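Local coordinates for protein N-acetylgalactosaminyltransferase 7 (Homo sapiens, PDB 6IWR) that is a glycosyltransferase that combines a transferase domain of the GT-A type with a ricin-type beta-trefoil lectin domain and is modelled with manganese, at residues Gly495-His503 with Arg568-Phe576; Ala516-Thr527 with Ile537-Trp548. All coordinates share one frame; numbering follows the deposited sequence.

Interaction 1: residues Gly495-His503 with Arg568-Phe576; sequences GFVELGPCH and RSEVLHQVF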
loop_
_atom_site.group_PDB
_atom_site.type_symbol
_atom_site.label_atom_id
_atom_site.label_comp_id
_atom_site.label_asym_id
_atom_site.label_seq_id
_atom_site.Cartn_x
_atom_site.Cartn_y
_atom_site.Cartn_z
ATOM N N GLY A 495 -10.166 -8.395 2.180
ATOM C CA GLY A 495 -9.242 -8.987 3.131
ATOM C C GLY A 495 -9.963 -9.609 4.307
ATOM O O GLY A 495 -11.136 -9.349 4.573
ATOM N N PHE A 496 -9.241 -10.460 5.030
ATOM C CA PHE A 496 -9.801 -11.170 6.174
ATOM C C PHE A 496 -9.305 -10.576 7.484
ATOM O O PHE A 496 -8.100 -10.393 7.683
ATOM C CB PHE A 496 -9.472 -12.654 6.123
ATOM C CG PHE A 496 -10.107 -13.350 4.988
ATOM C CD1 PHE A 496 -11.486 -13.367 4.872
ATOM C CD2 PHE A 496 -9.335 -13.989 4.030
ATOM C CE1 PHE A 496 -12.096 -14.012 3.814
ATOM C CE2 PHE A 496 -9.933 -14.642 2.961
ATOM C CZ PHE A 496 -11.317 -14.652 2.850
ATOM N N VAL A 497 -10.243 -10.289 8.361
ATOM C CA VAL A 497 -9.973 -9.691 9.656
ATOM C C VAL A 497 -9.350 -10.747 10.551
ATOM O O VAL A 497 -9.658 -11.933 10.427
ATOM C CB VAL A 497 -11.293 -9.124 10.220
ATOM C CG1 VAL A 497 -11.774 -9.875 11.447
ATOM C CG2 VAL A 497 -11.202 -7.636 10.439
ATOM N N GLU A 498 -8.441 -10.331 11.432
ATOM C CA GLU A 498 -7.716 -11.254 12.300
ATOM C C GLU A 498 -7.855 -10.844 13.761
ATOM O O GLU A 498 -8.506 -9.847 14.108
ATOM C CB GLU A 498 -6.239 -11.314 11.915
ATOM C CG GLU A 498 -6.015 -11.225 10.424
ATOM C CD GLU A 498 -4.546 -11.247 10.048
ATOM O OE1 GLU A 498 -3.716 -11.525 10.940
ATOM O OE2 GLU A 498 -4.224 -10.983 8.864
ATOM N N LEU A 499 -7.225 -11.636 14.620
ATOM C CA LEU A 499 -7.136 -11.347 16.043
ATOM C C LEU A 499 -5.739 -10.830 16.355
ATOM O O LEU A 499 -4.747 -11.350 15.843
ATOM C CB LEU A 499 -7.434 -12.596 16.876
ATOM C CG LEU A 499 -7.803 -12.412 18.351
ATOM C CD1 LEU A 499 -9.234 -11.947 18.441
ATOM C CD2 LEU A 499 -7.579 -13.691 19.177
ATOM N N GLY A 500 -5.655 -9.797 17.181
ATOM C CA GLY A 500 -4.364 -9.341 17.639
ATOM C C GLY A 500 -4.426 -8.846 19.064
ATOM O O GLY A 500 -5.504 -8.677 19.637
ATOM N N PRO A 501 -3.267 -8.606 19.668
ATOM C CA PRO A 501 -3.255 -8.073 21.033
ATOM C C PRO A 501 -3.862 -6.678 21.067
ATOM O O PRO A 501 -3.576 -5.839 20.210
ATOM C CB PRO A 501 -1.767 -8.066 21.411
ATOM C CG PRO A 501 -1.022 -8.424 20.195
ATOM C CD PRO A 501 -1.938 -9.028 19.207
ATOM N N CYS A 502 -4.737 -6.455 22.045
ATOM C CA CYS A 502 -5.386 -5.161 22.214
ATOM C C CYS A 502 -4.358 -4.105 22.577
ATOM O O CYS A 502 -3.437 -4.351 23.365
ATOM C CB CYS A 502 -6.449 -5.225 23.308
ATOM S SG CYS A 502 -7.852 -6.335 22.976
ATOM N N HIS A 503 -4.523 -2.921 22.001
ATOM C CA HIS A 503 -3.703 -1.777 22.365
ATOM C C HIS A 503 -4.531 -0.535 22.692
ATOM O O HIS A 503 -3.952 0.495 23.063
ATOM C CB HIS A 503 -2.712 -1.458 21.237
ATOM C CG HIS A 503 -3.370 -1.265 19.910
ATOM N ND1 HIS A 503 -4.467 -0.443 19.735
ATOM C CD2 HIS A 503 -3.108 -1.802 18.698
ATOM C CE1 HIS A 503 -4.844 -0.476 18.469
ATOM N NE2 HIS A 503 -4.030 -1.284 17.817
ATOM N N ARG A 568 -13.352 -17.104 17.916
ATOM C CA ARG A 568 -11.931 -16.815 17.786
ATOM C C ARG A 568 -11.071 -17.992 18.226
ATOM O O ARG A 568 -11.531 -18.825 18.974
ATOM C CB ARG A 568 -11.569 -15.570 18.595
ATOM C CG ARG A 568 -11.340 -15.828 20.064
ATOM C CD ARG A 568 -11.393 -14.554 20.855
ATOM N NE ARG A 568 -11.514 -14.836 22.265
ATOM C CZ ARG A 568 -12.594 -14.585 22.977
ATOM N NH1 ARG A 568 -13.645 -14.044 22.410
ATOM N NH2 ARG A 568 -12.621 -14.877 24.257
ATOM N N SER A 569 -9.829 -18.062 17.760
ATOM C CA SER A 569 -8.896 -19.056 18.271
ATOM C C SER A 569 -7.915 -18.600 19.345
ATOM O O SER A 569 -7.626 -19.342 20.260
ATOM C CB SER A 569 -8.121 -19.720 17.154
ATOM O OG SER A 569 -7.231 -20.664 17.696
ATOM N N GLU A 570 -7.419 -17.385 19.252
ATOM C CA GLU A 570 -6.406 -16.884 20.186
ATOM C C GLU A 570 -5.011 -17.418 19.953
ATOM O O GLU A 570 -4.090 -16.660 19.721
ATOM C CB GLU A 570 -6.776 -17.179 21.640
ATOM C CG GLU A 570 -8.232 -16.967 22.002
ATOM C CD GLU A 570 -8.409 -16.343 23.369
ATOM O OE1 GLU A 570 -7.395 -15.960 23.971
ATOM O OE2 GLU A 570 -9.551 -16.226 23.839
ATOM N N VAL A 571 -4.850 -18.721 20.028
ATOM C CA VAL A 571 -3.554 -19.324 19.801
ATOM C C VAL A 571 -3.108 -19.100 18.369
ATOM O O VAL A 571 -1.947 -18.859 18.098
ATOM C CB VAL A 571 -3.574 -20.810 20.142
ATOM C CG1 VAL A 571 -4.750 -21.479 19.466
ATOM C CG2 VAL A 571 -2.274 -21.464 19.735
ATOM N N LEU A 572 -4.066 -19.193 17.471
ATOM C CA LEU A 572 -3.921 -18.980 16.048
ATOM C C LEU A 572 -4.177 -17.563 15.548
ATOM O O LEU A 572 -3.952 -17.302 14.380
ATOM C CB LEU A 572 -4.800 -19.956 15.274
ATOM C CG LEU A 572 -4.420 -21.433 15.300
ATOM C CD1 LEU A 572 -5.470 -22.249 14.582
ATOM C CD2 LEU A 572 -3.067 -21.654 14.661
ATOM N N HIS A 573 -4.630 -16.656 16.409
ATOM C CA HIS A 573 -4.954 -15.273 16.014
ATOM C C HIS A 573 -5.949 -15.191 14.855
ATOM O O HIS A 573 -5.760 -14.485 13.884
ATOM C CB HIS A 573 -3.701 -14.473 15.693
ATOM C CG HIS A 573 -2.847 -14.167 16.881
ATOM N ND1 HIS A 573 -2.918 -14.873 18.057
ATOM C CD2 HIS A 573 -1.885 -13.237 17.063
ATOM C CE1 HIS A 573 -2.043 -14.389 18.913
ATOM N NE2 HIS A 573 -1.408 -13.392 18.335
ATOM N N GLN A 574 -7.012 -15.951 14.996
ATOM C CA GLN A 574 -7.999 -16.263 13.974
ATOM C C GLN A 574 -9.386 -15.839 14.420
ATOM O O GLN A 574 -9.787 -16.085 15.560
ATOM C CB GLN A 574 -8.012 -17.751 13.677
ATOM C CG GLN A 574 -8.160 -18.095 12.221
ATOM C CD GLN A 574 -7.355 -19.316 11.848
ATOM O OE1 GLN A 574 -7.559 -20.390 12.409
ATOM N NE2 GLN A 574 -6.407 -19.150 10.917
ATOM N N VAL A 575 -10.109 -15.199 13.513
ATOM C CA VAL A 575 -11.480 -14.771 13.755
ATOM C C VAL A 575 -12.380 -15.479 12.753
ATOM O O VAL A 575 -12.181 -15.356 11.537
ATOM C CB VAL A 575 -11.633 -13.248 13.633
ATOM C CG1 VAL A 575 -13.108 -12.885 13.621
ATOM C CG2 VAL A 575 -10.895 -12.540 14.754
ATOM N N PHE A 576 -13.377 -16.196 13.244
ATOM C CA PHE A 576 -14.288 -16.877 12.332
ATOM C C PHE A 576 -15.665 -16.905 12.978
ATOM O O PHE A 576 -15.850 -16.411 14.092
ATOM C CB PHE A 576 -13.772 -18.281 11.999
ATOM C CG PHE A 576 -13.438 -19.087 13.211
ATOM C CD1 PHE A 576 -14.434 -19.806 13.871
ATOM C CD2 PHE A 576 -12.144 -19.112 13.723
ATOM C CE1 PHE A 576 -14.155 -20.552 15.011
ATOM C CE2 PHE A 576 -11.856 -19.862 14.879
ATOM C CZ PHE A 576 -12.869 -20.581 15.515
#

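Interaction 2: residues Ala516-Thr527 with Ile537-Trp548; sequences ANQLMQYDQCLT and ITHCNLNEFKEW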
loop_
_atom_site.group_PDB
_atom_site.type_symbol
_atom_site.label_atom_id
_atom_site.label_comp_id
_atom_site.label_asym_id
_atom_site.label_seq_id
_atom_site.Cartn_x
_atom_site.Cartn_y
_atom_site.Cartn_z
ATOM N N ALA A 516 -28.691 -0.658 11.590
ATOM C CA ALA A 516 -29.018 -1.447 10.410
ATOM C C ALA A 516 -28.341 -2.808 10.426
ATOM O O ALA A 516 -28.399 -3.539 9.429
ATOM C CB ALA A 516 -28.642 -0.693 9.138
ATOM N N ASN A 517 -27.700 -3.168 11.531
ATOM C CA ASN A 517 -27.041 -4.453 11.637
ATOM C C ASN A 517 -25.767 -4.511 10.791
ATOM O O ASN A 517 -25.361 -5.582 10.339
ATOM C CB ASN A 517 -28.017 -5.568 11.258
ATOM C CG ASN A 517 -29.197 -5.651 12.217
ATOM O OD1 ASN A 517 -29.012 -5.906 13.399
ATOM N ND2 ASN A 517 -30.406 -5.449 11.716
ATOM N N GLN A 518 -25.111 -3.373 10.566
ATOM C CA GLN A 518 -23.848 -3.365 9.843
ATOM C C GLN A 518 -22.697 -3.235 10.834
ATOM O O GLN A 518 -22.735 -2.386 11.729
ATOM C CB GLN A 518 -23.811 -2.241 8.804
ATOM C CG GLN A 518 -25.019 -2.214 7.848
ATOM C CD GLN A 518 -24.925 -1.115 6.772
ATOM O OE1 GLN A 518 -24.885 0.084 7.077
ATOM N NE2 GLN A 518 -24.893 -1.533 5.503
ATOM N N LEU A 519 -21.700 -4.111 10.696
ATOM C CA LEU A 519 -20.470 -4.050 11.479
ATOM C C LEU A 519 -19.409 -3.357 10.629
ATOM O O LEU A 519 -18.916 -3.933 9.650
ATOM C CB LEU A 519 -20.011 -5.449 11.878
ATOM C CG LEU A 519 -19.635 -5.717 13.335
ATOM C CD1 LEU A 519 -18.833 -6.987 13.399
ATOM C CD2 LEU A 519 -18.871 -4.558 13.964
ATOM N N MET A 520 -19.021 -2.159 11.026
ATOM C CA MET A 520 -18.199 -1.310 10.193
ATOM C C MET A 520 -16.894 -0.820 10.789
ATOM O O MET A 520 -16.807 -0.532 11.958
ATOM C CB MET A 520 -19.031 -0.117 9.762
ATOM C CG MET A 520 -20.163 -0.493 8.834
ATOM S SD MET A 520 -21.382 0.792 8.652
ATOM C CE MET A 520 -20.540 1.866 7.530
ATOM N N GLN A 521 -15.875 -0.743 9.950
ATOM C CA GLN A 521 -14.660 0.003 10.223
ATOM C C GLN A 521 -14.518 0.974 9.080
ATOM O O GLN A 521 -14.553 0.572 7.936
ATOM C CB GLN A 521 -13.449 -0.922 10.268
ATOM C CG GLN A 521 -12.116 -0.224 10.475
ATOM C CD GLN A 521 -10.989 -1.180 10.772
ATOM O OE1 GLN A 521 -10.311 -1.644 9.878
ATOM N NE2 GLN A 521 -10.784 -1.470 12.032
ATOM N N TYR A 522 -14.364 2.252 9.372
ATOM C CA TYR A 522 -14.263 3.236 8.303
ATOM C C TYR A 522 -15.495 3.168 7.396
ATOM O O TYR A 522 -16.609 3.330 7.851
ATOM C CB TYR A 522 -12.959 3.096 7.512
ATOM C CG TYR A 522 -11.718 3.031 8.344
ATOM C CD1 TYR A 522 -11.412 4.026 9.240
ATOM C CD2 TYR A 522 -10.846 1.976 8.218
ATOM C CE1 TYR A 522 -10.271 3.962 10.000
ATOM C CE2 TYR A 522 -9.711 1.907 8.974
ATOM C CZ TYR A 522 -9.430 2.900 9.864
ATOM O OH TYR A 522 -8.287 2.823 10.607
ATOM N N ASP A 523 -15.285 2.999 6.104
ATOM C CA ASP A 523 -16.363 2.870 5.156
ATOM C C ASP A 523 -16.680 1.412 4.844
ATOM O O ASP A 523 -17.583 1.127 4.083
ATOM C CB ASP A 523 -16.021 3.641 3.875
ATOM C CG ASP A 523 -14.834 3.059 3.141
ATOM O OD1 ASP A 523 -13.787 2.838 3.767
ATOM O OD2 ASP A 523 -14.944 2.812 1.934
ATOM N N GLN A 524 -15.921 0.497 5.424
ATOM C CA GLN A 524 -16.097 -0.924 5.179
ATOM C C GLN A 524 -17.048 -1.604 6.144
ATOM O O GLN A 524 -17.336 -1.091 7.205
ATOM C CB GLN A 524 -14.754 -1.643 5.189
ATOM C CG GLN A 524 -13.661 -0.962 4.387
ATOM C CD GLN A 524 -13.454 -1.576 3.030
ATOM O OE1 GLN A 524 -12.848 -2.625 2.895
ATOM N NE2 GLN A 524 -13.956 -0.919 2.022
ATOM N N CYS A 525 -17.536 -2.770 5.743
ATOM C CA CYS A 525 -18.333 -3.648 6.593
ATOM C C CYS A 525 -17.737 -5.048 6.670
ATOM O O CYS A 525 -17.044 -5.506 5.760
ATOM C CB CYS A 525 -19.769 -3.754 6.091
ATOM S SG CYS A 525 -20.597 -2.291 6.282
ATOM N N LEU A 526 -17.983 -5.717 7.795
ATOM C CA LEU A 526 -17.635 -7.120 7.938
ATOM C C LEU A 526 -18.803 -7.952 7.432
ATOM O O LEU A 526 -19.969 -7.591 7.630
ATOM C CB LEU A 526 -17.317 -7.521 9.384
ATOM C CG LEU A 526 -16.472 -6.691 10.353
ATOM C CD1 LEU A 526 -15.324 -7.491 10.920
ATOM C CD2 LEU A 526 -15.933 -5.444 9.704
ATOM N N THR A 527 -18.479 -9.054 6.760
ATOM C CA THR A 527 -19.470 -10.010 6.293
ATOM C C THR A 527 -18.831 -11.388 6.304
ATOM O O THR A 527 -17.692 -11.558 6.745
ATOM C CB THR A 527 -20.006 -9.651 4.903
ATOM O OG1 THR A 527 -20.756 -10.758 4.400
ATOM C CG2 THR A 527 -18.863 -9.352 3.952
ATOM N N ILE A 537 -13.626 -8.135 5.210
ATOM C CA ILE A 537 -13.872 -6.694 5.212
ATOM C C ILE A 537 -14.033 -6.248 3.762
ATOM O O ILE A 537 -13.157 -6.525 2.935
ATOM C CB ILE A 537 -12.706 -5.936 5.862
ATOM C CG1 ILE A 537 -12.993 -5.569 7.286
ATOM C CG2 ILE A 537 -12.506 -4.597 5.199
ATOM C CD1 ILE A 537 -12.424 -4.199 7.597
ATOM N N THR A 538 -15.130 -5.554 3.441
ATOM C CA THR A 538 -15.306 -5.057 2.076
ATOM C C THR A 538 -15.983 -3.710 2.086
ATOM O O THR A 538 -16.450 -3.231 3.120
ATOM C CB THR A 538 -16.176 -5.946 1.182
ATOM O OG1 THR A 538 -16.515 -7.161 1.858
ATOM C CG2 THR A 538 -15.461 -6.242 -0.117
ATOM N N HIS A 539 -16.097 -3.142 0.890
ATOM C CA HIS A 539 -16.845 -1.911 0.732
ATOM C C HIS A 539 -18.341 -2.163 0.919
ATOM O O HIS A 539 -18.886 -3.206 0.533
ATOM C CB HIS A 539 -16.583 -1.274 -0.630
ATOM C CG HIS A 539 -17.242 0.059 -0.784
ATOM N ND1 HIS A 539 -18.193 0.316 -1.749
ATOM C CD2 HIS A 539 -17.130 1.193 -0.052
ATOM C CE1 HIS A 539 -18.615 1.563 -1.624
ATOM N NE2 HIS A 539 -17.989 2.115 -0.600
ATOM N N CYS A 540 -19.004 -1.152 1.473
ATOM C CA CYS A 540 -20.302 -1.265 2.103
ATOM C C CYS A 540 -21.275 -0.302 1.434
ATOM O O CYS A 540 -20.894 0.815 1.094
ATOM C CB CYS A 540 -20.153 -0.957 3.600
ATOM S SG CYS A 540 -21.376 -1.837 4.479
ATOM N N ASN A 541 -22.527 -0.721 1.236
ATOM C CA ASN A 541 -23.574 0.167 0.728
ATOM C C ASN A 541 -24.821 0.036 1.599
ATOM O O ASN A 541 -25.062 -1.003 2.217
ATOM C CB ASN A 541 -23.936 -0.127 -0.743
ATOM C CG ASN A 541 -22.858 0.339 -1.729
ATOM O OD1 ASN A 541 -22.135 1.316 -1.482
ATOM N ND2 ASN A 541 -22.756 -0.361 -2.866
ATOM N N LEU A 542 -25.642 1.086 1.603
ATOM C CA LEU A 542 -26.612 1.273 2.679
ATOM C C LEU A 542 -27.339 -0.008 3.095
ATOM O O LEU A 542 -27.652 -0.189 4.282
ATOM C CB LEU A 542 -27.629 2.342 2.293
ATOM C CG LEU A 542 -27.753 3.336 3.451
ATOM C CD1 LEU A 542 -29.216 3.704 3.637
ATOM C CD2 LEU A 542 -27.159 2.759 4.759
ATOM N N ASN A 543 -27.622 -0.911 2.167
ATOM C CA ASN A 543 -28.416 -2.075 2.538
ATOM C C ASN A 543 -27.657 -3.373 2.337
ATOM O O ASN A 543 -28.263 -4.444 2.186
ATOM C CB ASN A 543 -29.725 -2.065 1.761
ATOM C CG ASN A 543 -30.475 -0.782 1.969
ATOM O OD1 ASN A 543 -31.072 -0.242 1.044
ATOM N ND2 ASN A 543 -30.421 -0.264 3.194
ATOM N N GLU A 544 -26.338 -3.294 2.364
ATOM C CA GLU A 544 -25.476 -4.422 2.083
ATOM C C GLU A 544 -24.884 -4.929 3.385
ATOM O O GLU A 544 -24.440 -4.138 4.220
ATOM C CB GLU A 544 -24.374 -4.018 1.101
ATOM C CG GLU A 544 -24.465 -4.728 -0.242
ATOM C CD GLU A 544 -23.448 -4.211 -1.250
ATOM O OE1 GLU A 544 -22.957 -3.067 -1.065
ATOM O OE2 GLU A 544 -23.135 -4.956 -2.215
ATOM N N PHE A 545 -24.911 -6.245 3.569
ATOM C CA PHE A 545 -24.295 -6.872 4.731
ATOM C C PHE A 545 -24.950 -6.426 6.041
ATOM O O PHE A 545 -24.279 -6.295 7.068
ATOM C CB PHE A 545 -22.799 -6.583 4.748
ATOM C CG PHE A 545 -22.141 -6.765 3.425
ATOM C CD1 PHE A 545 -22.251 -7.959 2.753
ATOM C CD2 PHE A 545 -21.410 -5.735 2.841
ATOM C CE1 PHE A 545 -21.641 -8.130 1.530
ATOM C CE2 PHE A 545 -20.800 -5.900 1.610
ATOM C CZ PHE A 545 -20.913 -7.097 0.962
ATOM N N LYS A 546 -26.267 -6.167 6.006
ATOM C CA LYS A 546 -27.036 -5.926 7.227
ATOM C C LYS A 546 -27.159 -7.224 8.015
ATOM O O LYS A 546 -28.256 -7.767 8.140
ATOM C CB LYS A 546 -28.429 -5.377 6.903
ATOM C CG LYS A 546 -28.439 -4.061 6.134
ATOM C CD LYS A 546 -29.607 -4.006 5.139
ATOM C CE LYS A 546 -30.692 -3.028 5.548
ATOM N NZ LYS A 546 -31.139 -3.240 6.952
ATOM N N GLU A 547 -26.058 -7.739 8.561
ATOM C CA GLU A 547 -26.095 -9.151 8.914
ATOM C C GLU A 547 -25.516 -9.488 10.294
ATOM O O GLU A 547 -25.174 -10.650 10.540
ATOM C CB GLU A 547 -25.378 -9.942 7.817
ATOM C CG GLU A 547 -23.919 -9.568 7.654
ATOM C CD GLU A 547 -23.215 -10.410 6.604
ATOM O OE1 GLU A 547 -23.500 -10.235 5.393
ATOM O OE2 GLU A 547 -22.393 -11.268 6.995
ATOM N N TRP A 548 -25.437 -8.533 11.218
ATOM C CA TRP A 548 -24.904 -8.782 12.554
ATOM C C TRP A 548 -25.859 -8.229 13.599
ATOM O O TRP A 548 -26.484 -7.185 13.401
ATOM C CB TRP A 548 -23.500 -8.139 12.755
ATOM C CG TRP A 548 -22.460 -8.618 11.803
ATOM C CD1 TRP A 548 -22.070 -8.010 10.644
ATOM C CD2 TRP A 548 -21.689 -9.830 11.903
ATOM N NE1 TRP A 548 -21.093 -8.756 10.017
ATOM C CE2 TRP A 548 -20.836 -9.879 10.762
ATOM C CE3 TRP A 548 -21.625 -10.868 12.846
ATOM C CZ2 TRP A 548 -19.939 -10.933 10.530
ATOM C CZ3 TRP A 548 -20.727 -11.919 12.624
ATOM C CH2 TRP A 548 -19.894 -11.939 11.466
#

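Interaction 1: residues Gly495-His503 with Arg568-Phe576
Leu499 is the central apolar side chain of the contact, set among Val575, the chain of Arg568 and the backbones of Glu570 and His573. CD2 of Leu499 rests on the backbone at Glu570, 3.5 Å from its CA, while Leu499 CD1 lies 4.2 Å from Arg568 CD, along the apolar part of the arginine. With CG anti to the backbone N (chi1 -162°), the isobutyl group points into 568-576. Val575 meets it at about a right angle, its CG2 being 4.1 Å from Leu499 CB. The other methyl of Val575, CG1, packs against Val497 CG1 at 3.9 Å; serving two neighbours at once suits a short beta-branched side chain.

Polar contact across the segments is slight: Leu499 N gives a weak hydrogen bond to His573 O at 3.3 Å. His573 CB lies 3.3 Å from Leu499 O, its ring oblique to that oxygen and to Pro501 CD. Inside 568-576, His573 ND1 donates to Glu570 O at 2.7 Å with the acceptor in the ring plane, which fixes the rotation of the imidazole, and Glu279 of the second subunit bonds to NE2. Arg568 NE forms a salt bridge with Glu570 OE2 at 2.9 Å, while NH1 reaches Lys588 O and the guanidinium makes a cation-pi contact with Trp589.

Strand 484-487 pairs with 498-501, Tyr484 touching Leu499 and Ile486 touching Val575; Val575 also packs on Val535 of strand 534-539 and Leu566 of strand 565-568.

Interaction 2: residues Ala516-Thr527 with Ile537-Trp548
Trp548 presents one face to Leu519 and its N-H edge to Leu526. Leu519 CD1 stands over the five-membered ring, 4.2 Å from its centroid and 4° off the normal, a CH-pi contact. The indole NE1 donates to Leu526 O at 2.9 Å; the carbonyl oxygen lies in the ring plane, yet the donor is 67° out of the carbonyl plane. An aromatic with its own N-H thus joins apolar packing to a backbone bond.

Phe545 is sandwiched instead, Thr527 CG2 over one face, 4.0 Å from the ring centroid, and CG of the preceding Glu544 over the other. Thr527 OG1, set anti to its backbone nitrogen (chi1 168°), is 3.0 Å from Glu547 OE1 in a hydrogen bond that meets the carboxylate from above its plane; OE2 of Glu547 bonds to His559. Gln518, extended beyond CG, sends NE2 to Glu544 O at 2.9 Å and more weakly to Asn541 O, its chain long enough to carry the planar amide to these carbonyls of the type I turn 541-544.

The Cys525-Cys540 disulfide lies beside the hydrogen-bonded pair of Cys525 with Thr538, where strand 537-539 ends, while Leu526 CD2 and Ile537 CG1 meet at 3.8 Å on the other face.

A disulfide-braced antiparallel hairpin followed by a buried tryptophan fits a ricin-type beta-trefoil; Trp548 probably occupies the tryptophan position of a QxW-like repeat, with Lys546 where glutamine would stand.

How the interactions relate
Both interactions belong to the ricin-type beta-trefoil domain, their centres about 19 Å apart. Along the chain the order is 495-503, 516-527, 537-548, 568-576, so interaction 1 joins the outer two segments and interaction 2 the inner two. Interaction 2 is a local hairpin contact closed after ten residues, whereas interaction 1 brings together segments 65 residues apart. They meet where Gly495 O lies 2.8 Å from Ile537 N, probably a hydrogen bond, and where Val497 CG2 packs on Leu526 CD1 and Ile537 CG1. This shared apolar patch links the two within one lectin domain, while interaction 1 also faces the second subunit.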